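PDB 6EYU: bacteriorhodopsin from Nanosalina sp., which pumps protons inward across the membrane as a retinal-binding xenorhodopsin, probably driven by light absorbed in the chromophore. Local coordinates for residues I47-F50 with I51-S55; L205-L208 with P209-K213; G118-A121 with Q122-S126. All coordinates share one frame; numbering follows the deposited sequence.

Contact 1 (I47-F50 with I51-S55); sequences IHFF and IVVWS. With MUN ([(2~{S})-2,3-bis(oxidanyl)propyl] (~{E})-undec-2-enoate), chain O.
Val-53 sets its CG2 methyl over one face of the Phe-49 ring in a CH-pi contact, 3.9 Å from the ring centroid and offset toward the rim. Phe-49 holds its CG anti to the backbone N (chi1 170°), which leans the ring outward and toward the next turn, where that methyl meets it. On the tightly packed inner side, CD1 of Ile-51 lies alongside the His-48 imidazole, 3.8 Å from His-48 ND1, and touches Ile-47 CG2 at 4.0 Å; NE2 of the same imidazole is hydrogen-bonded to Asp-220. All this rides on regular alpha-helical turns of helix 42-63, one of the seven transmembrane helices of the rhodopsin fold: Trp-54 N bonds to Phe-50 O at 2.9 Å and Val-53 N to Phe-49 O at 3.1 Å. The other side looks to lipid and to the second subunit. There Phe-50 turns one ring face to the monoacylglycerol tail, with its CD2 3.3 Å from CAK, while Phe-49 CD2 lies over the centre of the opposite face. With an alanine in place of Phe-50, the tail and Phe-49 are likely to face a gap where the ring had kept them apart. Farther along the tail, its CAC lies 3.7 Å from Ile-47 CG1.

Contact 2 (L205-L208 with P209-K213); sequences LVVL and PFFCK. With RET (retinal), chain D; MUN ([(2~{S})-2,3-bis(oxidanyl)propyl] (~{E})-undec-2-enoate), chain S.
Pro-209 pushes its ring against the turn before it, CG standing 3.1 Å from Leu-205 O, the carbonyl that in a regular helix would take the N-H of residue 209. The proline nitrogen carries CD in place of a hydrogen, so the usual backbone bond is left unmade and helix 198-230 kinks; Leu-205 O is hydrogen-bonded to Tyr-59 OH instead. Among the backbone bonds that follow, Phe-210 N to Val-206 O is sound at 3.1 Å. Those next to it are weak: Phe-211 N is shared between Val-207 O and Leu-208 O, and Cys-212 N reaches Leu-208 O at a poor 122° while also bonding to Pro-209 O. This spread goes with a wider, pi-type turn over residues 210-213.

Ring and lipid contacts line the outer flank. The Phe-211 ring presents its edge to Val-207 O, with CD2 3.1 Å away near the ring plane, and its CE2 meets Val-207 CG2 at 4.0 Å. Phe-210 CD2 sits above one face of the same ring, toward the rim. Val-207 turns CG1 between its backbone N and carbonyl carbon (chi1 68°), and that methyl rests 3.6 Å from CAO of a monoacylglycerol tail.

The inner flank belongs to the chromophore. Lys-213 runs extended through CD and CE, then bends at its last torsion (chi4 82°), and its NZ is covalently joined to retinal C15 at 1.3 Å. Pro-209 CB lies by the linkage, 4.0 Å from that C15, and Cys-212 CB by the polyene, 3.8 Å from the retinal methyl C20. Tyr-177 of helix 157-183 packs against the side chains of Pro-209 and Cys-212. A lysine of the last transmembrane helix carrying retinal as a Schiff base is the arrangement shared by rhodopsins, here in the bacteriorhodopsin-like seven-helix fold.

Contact 3 (G118-A121 with Q122-S126); sequences GLLA and QAQGS. With RET (retinal), chain D.
Ala-121 O accepts the N-H of Ser-126 at 3.1 Å, a bond spanning five residues where helix 101-124 ends. With the weak bond from Gly-125 N back to Gln-122 O, it forms a Schellman motif. Gly-125 is the C-prime residue: its positive phi of 59°, easiest for glycine, swings the chain out of the helix. Ser-126 O turns back to within 3.2 Å of Ala-121 CA in a CA-H...O contact and also lies close to the Ala-121 methyl.

Ordinary helical bonds lead up to the cap. Gln-122 N to Gly-118 O is nearly straight (171° at the hydrogen), Ala-123 N pairs with Leu-119 O, and Gln-124 N approaches Leu-120 O at 2.7 Å, almost in line with its carbonyl.

Two glutamine side chains carry the rest. Gln-124 holds CG beside its own backbone N (chi1 -74°), which folds the chain back to pack over the preceding turn: CG stands 3.2 Å from Leu-120 O, and the amide NE2 passes 4.0 Å from Leu-120 CB. That NE2 is hydrogen-bonded to Thr-60 OG1 of the third subunit. Gln-122, extended beyond CG, has both ends of its amide engaged, OE1 with Tyr-74 OH and NE2 with Asp-70 O.

One contact is with the chromophore. Gly-118 CA comes within 3.2 Å of C2 in the retinal ring, and any beta carbon on this residue would clash with that atom.

Around the helix end, Pro-129 of helix 128-145 packs on Leu-120 and Gln-124, the loop residue Tyr-71 lies against Leu-119, Gln-122 and Ala-123, and Leu-68 and Phe-67 of the third subunit cover Leu-119, Leu-120 and Ala-123 across the trimer interface.

Overall arrangement
Contacts 1 and 2 lie on neighbouring helices with centres 12 Å apart and meet at the retinal-bearing lysine: Ile-51 CG2 is 3.3 Å from Lys-213 CG, and Ser-55 OG is 3.5 Å from Lys-213 CD. Contact 3 stands apart, its centre about 26 Å from that of contact 1 and 22 Å from that of contact 2, with nearest atoms about 11 and 9 Å away. Retinal bridges the second gap, bound covalently at its C15 end in contact 2 and met at its ring in contact 3. Contacts 1 and 3 also face other subunits of the trimer, contact 1 the second and contact 3 the third.

Contact 1 (I47-F50 with I51-S55)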
loop_
_atom_site.group_PDB
_atom_site.type_symbol
_atom_site.label_atom_id
_atom_site.label_comp_id
_atom_site.label_asym_id
_atom_site.label_seq_id
_atom_site.Cartn_x
_atom_site.Cartn_y
_atom_site.Cartn_z
ATOM N N ILE A 47 -13.702 2.018 9.473
ATOM C CA ILE A 47 -13.087 0.834 8.890
ATOM C C ILE A 47 -14.117 0.022 8.111
ATOM O O ILE A 47 -13.853 -0.421 6.993
ATOM C CB ILE A 47 -12.462 -0.058 9.977
ATOM C CG1 ILE A 47 -11.174 0.578 10.504
ATOM C CG2 ILE A 47 -12.178 -1.447 9.425
ATOM C CD1 ILE A 47 -10.821 0.161 11.915
ATOM N N HIS A 48 -15.320 -0.085 8.664
ATOM C CA HIS A 48 -16.390 -0.836 8.020
ATOM C C HIS A 48 -16.938 -0.078 6.815
ATOM O O HIS A 48 -17.285 -0.680 5.798
ATOM C CB HIS A 48 -17.519 -1.120 9.013
ATOM C CG HIS A 48 -17.176 -2.160 10.034
ATOM N ND1 HIS A 48 -16.949 -3.480 9.706
ATOM C CD2 HIS A 48 -16.993 -2.069 11.373
ATOM C CE1 HIS A 48 -16.696 -4.167 10.805
ATOM N NE2 HIS A 48 -16.708 -3.332 11.830
ATOM N N PHE A 49 -16.954 1.248 6.909
ATOM C CA PHE A 49 -17.272 2.087 5.759
ATOM C C PHE A 49 -16.399 1.710 4.568
ATOM O O PHE A 49 -16.904 1.438 3.478
ATOM C CB PHE A 49 -17.072 3.566 6.102
ATOM C CG PHE A 49 -17.146 4.480 4.911
ATOM C CD1 PHE A 49 -18.371 4.866 4.392
ATOM C CD2 PHE A 49 -15.991 4.983 4.334
ATOM C CE1 PHE A 49 -18.443 5.714 3.304
ATOM C CE2 PHE A 49 -16.057 5.839 3.251
ATOM C CZ PHE A 49 -17.284 6.197 2.729
ATOM N N PHE A 50 -15.091 1.646 4.795
ATOM C CA PHE A 50 -14.139 1.451 3.709
ATOM C C PHE A 50 -14.218 0.028 3.167
ATOM O O PHE A 50 -14.016 -0.202 1.975
ATOM C CB PHE A 50 -12.717 1.746 4.187
ATOM C CG PHE A 50 -12.314 3.184 4.033
ATOM C CD1 PHE A 50 -12.348 3.793 2.788
ATOM C CD2 PHE A 50 -12.048 3.963 5.145
ATOM C CE1 PHE A 50 -12.066 5.138 2.652
ATOM C CE2 PHE A 50 -11.761 5.308 5.016
ATOM C CZ PHE A 50 -11.769 5.897 3.767
ATOM N N ILE A 51 -14.524 -0.922 4.044
ATOM C CA ILE A 51 -14.646 -2.318 3.639
ATOM C C ILE A 51 -15.683 -2.466 2.529
ATOM O O ILE A 51 -15.395 -3.032 1.474
ATOM C CB ILE A 51 -15.051 -3.218 4.821
ATOM C CG1 ILE A 51 -13.840 -3.495 5.714
ATOM C CG2 ILE A 51 -15.636 -4.526 4.310
ATOM C CD1 ILE A 51 -14.206 -3.969 7.104
ATOM N N VAL A 52 -16.880 -1.936 2.762
ATOM C CA VAL A 52 -17.997 -2.157 1.850
ATOM C C VAL A 52 -17.891 -1.258 0.624
ATOM O O VAL A 52 -18.248 -1.660 -0.483
ATOM C CB VAL A 52 -19.352 -1.901 2.538
ATOM C CG1 VAL A 52 -19.658 -3.008 3.536
ATOM C CG2 VAL A 52 -19.361 -0.539 3.214
ATOM N N VAL A 53 -17.426 -0.031 0.830
ATOM C CA VAL A 53 -17.319 0.935 -0.257
ATOM C C VAL A 53 -16.241 0.511 -1.249
ATOM O O VAL A 53 -16.472 0.492 -2.458
ATOM C CB VAL A 53 -16.980 2.341 0.269
ATOM C CG1 VAL A 53 -16.437 3.211 -0.854
ATOM C CG2 VAL A 53 -18.207 2.979 0.902
ATOM N N TRP A 54 -15.076 0.140 -0.729
ATOM C CA TRP A 54 -13.995 -0.365 -1.566
ATOM C C TRP A 54 -14.432 -1.628 -2.301
ATOM O O TRP A 54 -14.218 -1.760 -3.506
ATOM C CB TRP A 54 -12.755 -0.660 -0.721
ATOM C CG TRP A 54 -11.619 -1.227 -1.515
ATOM C CD1 TRP A 54 -11.395 -2.546 -1.788
ATOM C CD2 TRP A 54 -10.677 -0.491 -2.305
ATOM N NE1 TRP A 54 -10.340 -2.677 -2.658
ATOM C CE2 TRP A 54 -9.868 -1.430 -2.973
ATOM C CE3 TRP A 54 -10.396 0.871 -2.459
ATOM C CZ2 TRP A 54 -8.801 -1.053 -3.786
ATOM C CZ3 TRP A 54 -9.349 1.243 -3.284
ATOM C CH2 TRP A 54 -8.556 0.285 -3.926
ATOM N N SER A 55 -15.050 -2.549 -1.571
ATOM C CA SER A 55 -15.559 -3.781 -2.164
ATOM C C SER A 55 -16.581 -3.467 -3.252
ATOM O O SER A 55 -16.473 -3.955 -4.377
ATOM C CB SER A 55 -16.197 -4.665 -1.091
ATOM O OG SER A 55 -16.778 -5.823 -1.665
HETATM C CAR MUN O . -7.180 1.719 1.250
HETATM C CAQ MUN O . -8.517 2.451 1.374
HETATM C CAP MUN O . -8.756 2.810 2.840
HETATM C CAO MUN O . -8.264 1.664 3.723
HETATM C CAN MUN O . -7.822 2.227 5.072
HETATM C CAM MUN O . -8.587 3.521 5.349
HETATM C CAK MUN O . -9.190 3.448 6.749
HETATM C CAH MUN O . -8.129 2.917 7.712
HETATM C CAF MUN O . -8.228 3.660 9.045
HETATM C CAC MUN O . -8.161 2.763 10.281
HETATM C CAA MUN O . -8.312 3.481 11.622
HETATM O OAD MUN O . -8.822 4.600 11.691
HETATM O OAB MUN O . -7.859 2.785 12.699
HETATM C CAE MUN O . -6.672 3.407 13.192
HETATM C CAG MUN O . -6.895 3.842 14.642
HETATM O OAJ MUN O . -6.866 2.695 15.494
HETATM C CAI MUN O . -5.789 4.815 15.056
HETATM O OAL MUN O . -5.811 4.984 16.475
#

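Contact 2 (L205-L208 with P209-K213)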
loop_
_atom_site.group_PDB
_atom_site.type_symbol
_atom_site.label_atom_id
_atom_site.label_comp_id
_atom_site.label_asym_id
_atom_site.label_seq_id
_atom_site.Cartn_x
_atom_site.Cartn_y
_atom_site.Cartn_z
ATOM N N LEU A 205 -19.626 -15.607 -4.618
ATOM C CA LEU A 205 -18.689 -14.551 -4.254
ATOM C C LEU A 205 -19.383 -13.192 -4.238
ATOM O O LEU A 205 -18.726 -12.152 -4.206
ATOM C CB LEU A 205 -17.520 -14.520 -5.241
ATOM C CG LEU A 205 -16.266 -15.299 -4.838
ATOM C CD1 LEU A 205 -16.601 -16.397 -3.840
ATOM C CD2 LEU A 205 -15.586 -15.880 -6.068
ATOM N N VAL A 206 -20.710 -13.206 -4.312
ATOM C CA VAL A 206 -21.507 -12.053 -3.913
ATOM C C VAL A 206 -22.127 -12.279 -2.539
ATOM O O VAL A 206 -22.056 -11.412 -1.667
ATOM C CB VAL A 206 -22.633 -11.766 -4.925
ATOM C CG1 VAL A 206 -23.682 -10.854 -4.308
ATOM C CG2 VAL A 206 -22.063 -11.149 -6.193
ATOM N N VAL A 207 -22.708 -13.458 -2.341
ATOM C CA VAL A 207 -23.495 -13.725 -1.143
ATOM C C VAL A 207 -22.595 -13.907 0.075
ATOM O O VAL A 207 -22.944 -13.491 1.180
ATOM C CB VAL A 207 -24.371 -14.980 -1.310
ATOM C CG1 VAL A 207 -23.503 -16.227 -1.395
ATOM C CG2 VAL A 207 -25.363 -15.089 -0.163
ATOM N N LEU A 208 -21.427 -14.506 -0.134
ATOM C CA LEU A 208 -20.501 -14.766 0.962
ATOM C C LEU A 208 -19.869 -13.469 1.457
ATOM O O LEU A 208 -19.697 -13.277 2.661
ATOM C CB LEU A 208 -19.411 -15.747 0.524
ATOM C CG LEU A 208 -19.844 -17.213 0.443
ATOM C CD1 LEU A 208 -18.776 -18.053 -0.240
ATOM C CD2 LEU A 208 -20.155 -17.760 1.829
ATOM N N PRO A 209 -19.525 -12.567 0.523
ATOM C CA PRO A 209 -19.012 -11.266 0.938
ATOM C C PRO A 209 -20.069 -10.380 1.591
ATOM O O PRO A 209 -19.742 -9.567 2.455
ATOM C CB PRO A 209 -18.532 -10.650 -0.375
ATOM C CG PRO A 209 -18.129 -11.821 -1.202
ATOM C CD PRO A 209 -19.078 -12.928 -0.834
ATOM N N PHE A 210 -21.326 -10.548 1.194
ATOM C CA PHE A 210 -22.426 -9.851 1.851
ATOM C C PHE A 210 -22.396 -10.113 3.353
ATOM O O PHE A 210 -22.568 -9.194 4.154
ATOM C CB PHE A 210 -23.771 -10.296 1.273
ATOM C CG PHE A 210 -24.952 -9.593 1.882
ATOM C CD1 PHE A 210 -25.223 -8.271 1.567
ATOM C CD2 PHE A 210 -25.701 -10.206 2.873
ATOM C CE1 PHE A 210 -26.255 -7.593 2.189
ATOM C CE2 PHE A 210 -26.747 -9.540 3.483
ATOM C CZ PHE A 210 -27.024 -8.231 3.142
ATOM N N PHE A 211 -22.082 -11.349 3.727
ATOM C CA PHE A 211 -22.113 -11.749 5.128
ATOM C C PHE A 211 -20.831 -11.341 5.849
ATOM O O PHE A 211 -20.829 -11.163 7.068
ATOM C CB PHE A 211 -22.329 -13.260 5.247
ATOM C CG PHE A 211 -23.767 -13.677 5.124
ATOM C CD1 PHE A 211 -24.623 -13.577 6.210
ATOM C CD2 PHE A 211 -24.300 -14.004 3.889
ATOM C CE1 PHE A 211 -25.971 -13.850 6.077
ATOM C CE2 PHE A 211 -25.645 -14.299 3.753
ATOM C CZ PHE A 211 -26.481 -14.219 4.848
ATOM N N CYS A 212 -19.771 -11.094 5.084
ATOM C CA CYS A 212 -18.458 -10.822 5.668
ATOM C C CYS A 212 -18.167 -9.323 5.730
ATOM O O CYS A 212 -17.188 -8.898 6.341
ATOM C CB CYS A 212 -17.363 -11.529 4.868
ATOM S SG CYS A 212 -17.506 -13.331 4.845
ATOM N N LYS A 213 -18.993 -8.535 5.050
ATOM C CA LYS A 213 -18.814 -7.088 4.991
ATOM C C LYS A 213 -20.074 -6.373 5.495
ATOM O O LYS A 213 -20.080 -5.810 6.590
ATOM C CB LYS A 213 -18.492 -6.660 3.558
ATOM C CG LYS A 213 -17.149 -7.249 3.116
ATOM C CD LYS A 213 -16.795 -6.834 1.687
ATOM C CE LYS A 213 -15.433 -7.405 1.278
ATOM N NZ LYS A 213 -15.595 -8.797 0.831
HETATM C C1 RET D . -7.899 -16.961 -2.160
HETATM C C2 RET D . -6.683 -17.390 -2.987
HETATM C C3 RET D . -6.346 -18.864 -2.767
HETATM C C4 RET D . -5.904 -19.095 -1.326
HETATM C C5 RET D . -6.838 -18.376 -0.352
HETATM C C6 RET D . -7.753 -17.430 -0.706
HETATM C C7 RET D . -8.608 -16.854 0.315
HETATM C C8 RET D . -9.500 -15.872 0.006
HETATM C C9 RET D . -10.257 -15.248 1.062
HETATM C C10 RET D . -11.209 -14.273 0.778
HETATM C C11 RET D . -12.056 -13.659 1.727
HETATM C C12 RET D . -12.826 -12.670 1.123
HETATM C C13 RET D . -13.685 -11.770 1.791
HETATM C C14 RET D . -14.395 -10.804 1.066
HETATM C C15 RET D . -15.189 -9.792 1.598
HETATM C C16 RET D . -8.004 -15.435 -2.150
HETATM C C17 RET D . -9.176 -17.573 -2.739
HETATM C C18 RET D . -6.755 -18.768 1.124
HETATM C C19 RET D . -10.044 -15.695 2.509
HETATM C C20 RET D . -13.862 -11.869 3.308
HETATM C CAR MUN S . -24.571 -18.737 3.156
HETATM C CAQ MUN S . -25.342 -19.299 1.961
HETATM C CAP MUN S . -24.362 -19.653 0.840
HETATM C CAO MUN S . -25.009 -19.326 -0.507
HETATM C CAN MUN S . -24.248 -20.027 -1.632
HETATM C CAM MUN S . -24.564 -19.331 -2.957
HETATM C CAK MUN S . -25.254 -20.314 -3.906
HETATM C CAH MUN S . -24.305 -20.641 -5.061
HETATM C CAF MUN S . -24.777 -21.904 -5.790
HETATM C CAC MUN S . -24.024 -23.201 -5.441
HETATM C CAA MUN S . -24.415 -24.490 -6.185
HETATM O OAD MUN S . -25.533 -24.603 -6.688
HETATM O OAB MUN S . -23.543 -25.525 -6.044
HETATM C CAE MUN S . -24.252 -26.762 -6.175
HETATM C CAG MUN S . -23.803 -27.484 -7.447
HETATM O OAJ MUN S . -23.072 -26.576 -8.277
HETATM C CAI MUN S . -22.907 -28.666 -7.074
HETATM O OAL MUN S . -23.310 -29.822 -7.813
#

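Contact 3 (G118-A121 with Q122-S126)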
loop_
_atom_site.group_PDB
_atom_site.type_symbol
_atom_site.label_atom_id
_atom_site.label_comp_id
_atom_site.label_asym_id
_atom_site.label_seq_id
_atom_site.Cartn_x
_atom_site.Cartn_y
_atom_site.Cartn_z
ATOM N N GLY A 118 -3.688 -15.955 -4.397
ATOM C CA GLY A 118 -4.831 -16.183 -5.273
ATOM C C GLY A 118 -4.641 -15.540 -6.633
ATOM O O GLY A 118 -4.989 -16.121 -7.662
ATOM N N LEU A 119 -4.097 -14.328 -6.634
ATOM C CA LEU A 119 -3.899 -13.568 -7.862
ATOM C C LEU A 119 -2.745 -14.153 -8.670
ATOM O O LEU A 119 -2.834 -14.290 -9.890
ATOM C CB LEU A 119 -3.609 -12.104 -7.524
ATOM C CG LEU A 119 -3.309 -11.167 -8.694
ATOM C CD1 LEU A 119 -3.728 -9.748 -8.343
ATOM C CD2 LEU A 119 -1.832 -11.217 -9.054
ATOM N N LEU A 120 -1.704 -14.586 -7.967
ATOM C CA LEU A 120 -0.576 -15.258 -8.601
ATOM C C LEU A 120 -1.022 -16.572 -9.232
ATOM O O LEU A 120 -0.672 -16.872 -10.374
ATOM C CB LEU A 120 0.528 -15.524 -7.575
ATOM C CG LEU A 120 1.261 -14.291 -7.041
ATOM C CD1 LEU A 120 2.433 -14.708 -6.167
ATOM C CD2 LEU A 120 1.731 -13.405 -8.184
ATOM N N ALA A 121 -1.800 -17.348 -8.486
ATOM C CA ALA A 121 -2.295 -18.629 -8.975
ATOM C C ALA A 121 -3.008 -18.453 -10.311
ATOM O O ALA A 121 -2.648 -19.087 -11.304
ATOM C CB ALA A 121 -3.231 -19.258 -7.954
ATOM N N GLN A 122 -3.977 -17.544 -10.349
ATOM C CA GLN A 122 -4.720 -17.274 -11.575
ATOM C C GLN A 122 -3.779 -16.805 -12.680
ATOM O O GLN A 122 -3.879 -17.250 -13.823
ATOM C CB GLN A 122 -5.798 -16.218 -11.331
ATOM C CG GLN A 122 -6.753 -16.035 -12.500
ATOM C CD GLN A 122 -7.756 -14.923 -12.269
ATOM O OE1 GLN A 122 -8.495 -14.931 -11.284
ATOM N NE2 GLN A 122 -7.810 -13.973 -13.196
ATOM N N ALA A 123 -2.896 -15.872 -12.342
ATOM C CA ALA A 123 -2.026 -15.247 -13.332
ATOM C C ALA A 123 -1.006 -16.250 -13.860
ATOM O O ALA A 123 -0.595 -16.178 -15.017
ATOM C CB ALA A 123 -1.322 -14.043 -12.727
ATOM N N GLN A 124 -0.651 -17.224 -13.026
ATOM C CA GLN A 124 0.372 -18.201 -13.384
ATOM C C GLN A 124 -0.253 -19.435 -14.029
ATOM O O GLN A 124 0.451 -20.268 -14.600
ATOM C CB GLN A 124 1.168 -18.616 -12.145
ATOM C CG GLN A 124 2.138 -17.555 -11.647
ATOM C CD GLN A 124 2.972 -18.034 -10.476
ATOM O OE1 GLN A 124 3.137 -19.236 -10.266
ATOM N NE2 GLN A 124 3.500 -17.093 -9.701
ATOM N N GLY A 125 -1.558 -19.603 -13.839
ATOM C CA GLY A 125 -2.219 -20.866 -14.141
ATOM C C GLY A 125 -1.635 -22.017 -13.346
ATOM O O GLY A 125 -1.580 -23.151 -13.823
ATOM N N SER A 126 -1.209 -21.725 -12.122
ATOM C CA SER A 126 -0.555 -22.718 -11.277
ATOM C C SER A 126 -1.175 -22.722 -9.885
ATOM O O SER A 126 -1.494 -21.668 -9.335
ATOM C CB SER A 126 0.943 -22.420 -11.175
ATOM O OG SER A 126 1.600 -23.385 -10.371
HETATM C C1 RET D . -7.899 -16.961 -2.160
HETATM C C2 RET D . -6.683 -17.390 -2.987
HETATM C C3 RET D . -6.346 -18.864 -2.767
HETATM C C4 RET D . -5.904 -19.095 -1.326
HETATM C C5 RET D . -6.838 -18.376 -0.352
HETATM C C6 RET D . -7.753 -17.430 -0.706
HETATM C C7 RET D . -8.608 -16.854 0.315
HETATM C C8 RET D . -9.500 -15.872 0.006
HETATM C C9 RET D . -10.257 -15.248 1.062
HETATM C C10 RET D . -11.209 -14.273 0.778
HETATM C C11 RET D . -12.056 -13.659 1.727
HETATM C C12 RET D . -12.826 -12.670 1.123
HETATM C C13 RET D . -13.685 -11.770 1.791
HETATM C C14 RET D . -14.395 -10.804 1.066
HETATM C C15 RET D . -15.189 -9.792 1.598
HETATM C C16 RET D . -8.004 -15.435 -2.150
HETATM C C17 RET D . -9.176 -17.573 -2.739
HETATM C C18 RET D . -6.755 -18.768 1.124
HETATM C C19 RET D . -10.044 -15.695 2.509
HETATM C C20 RET D . -13.862 -11.869 3.308
#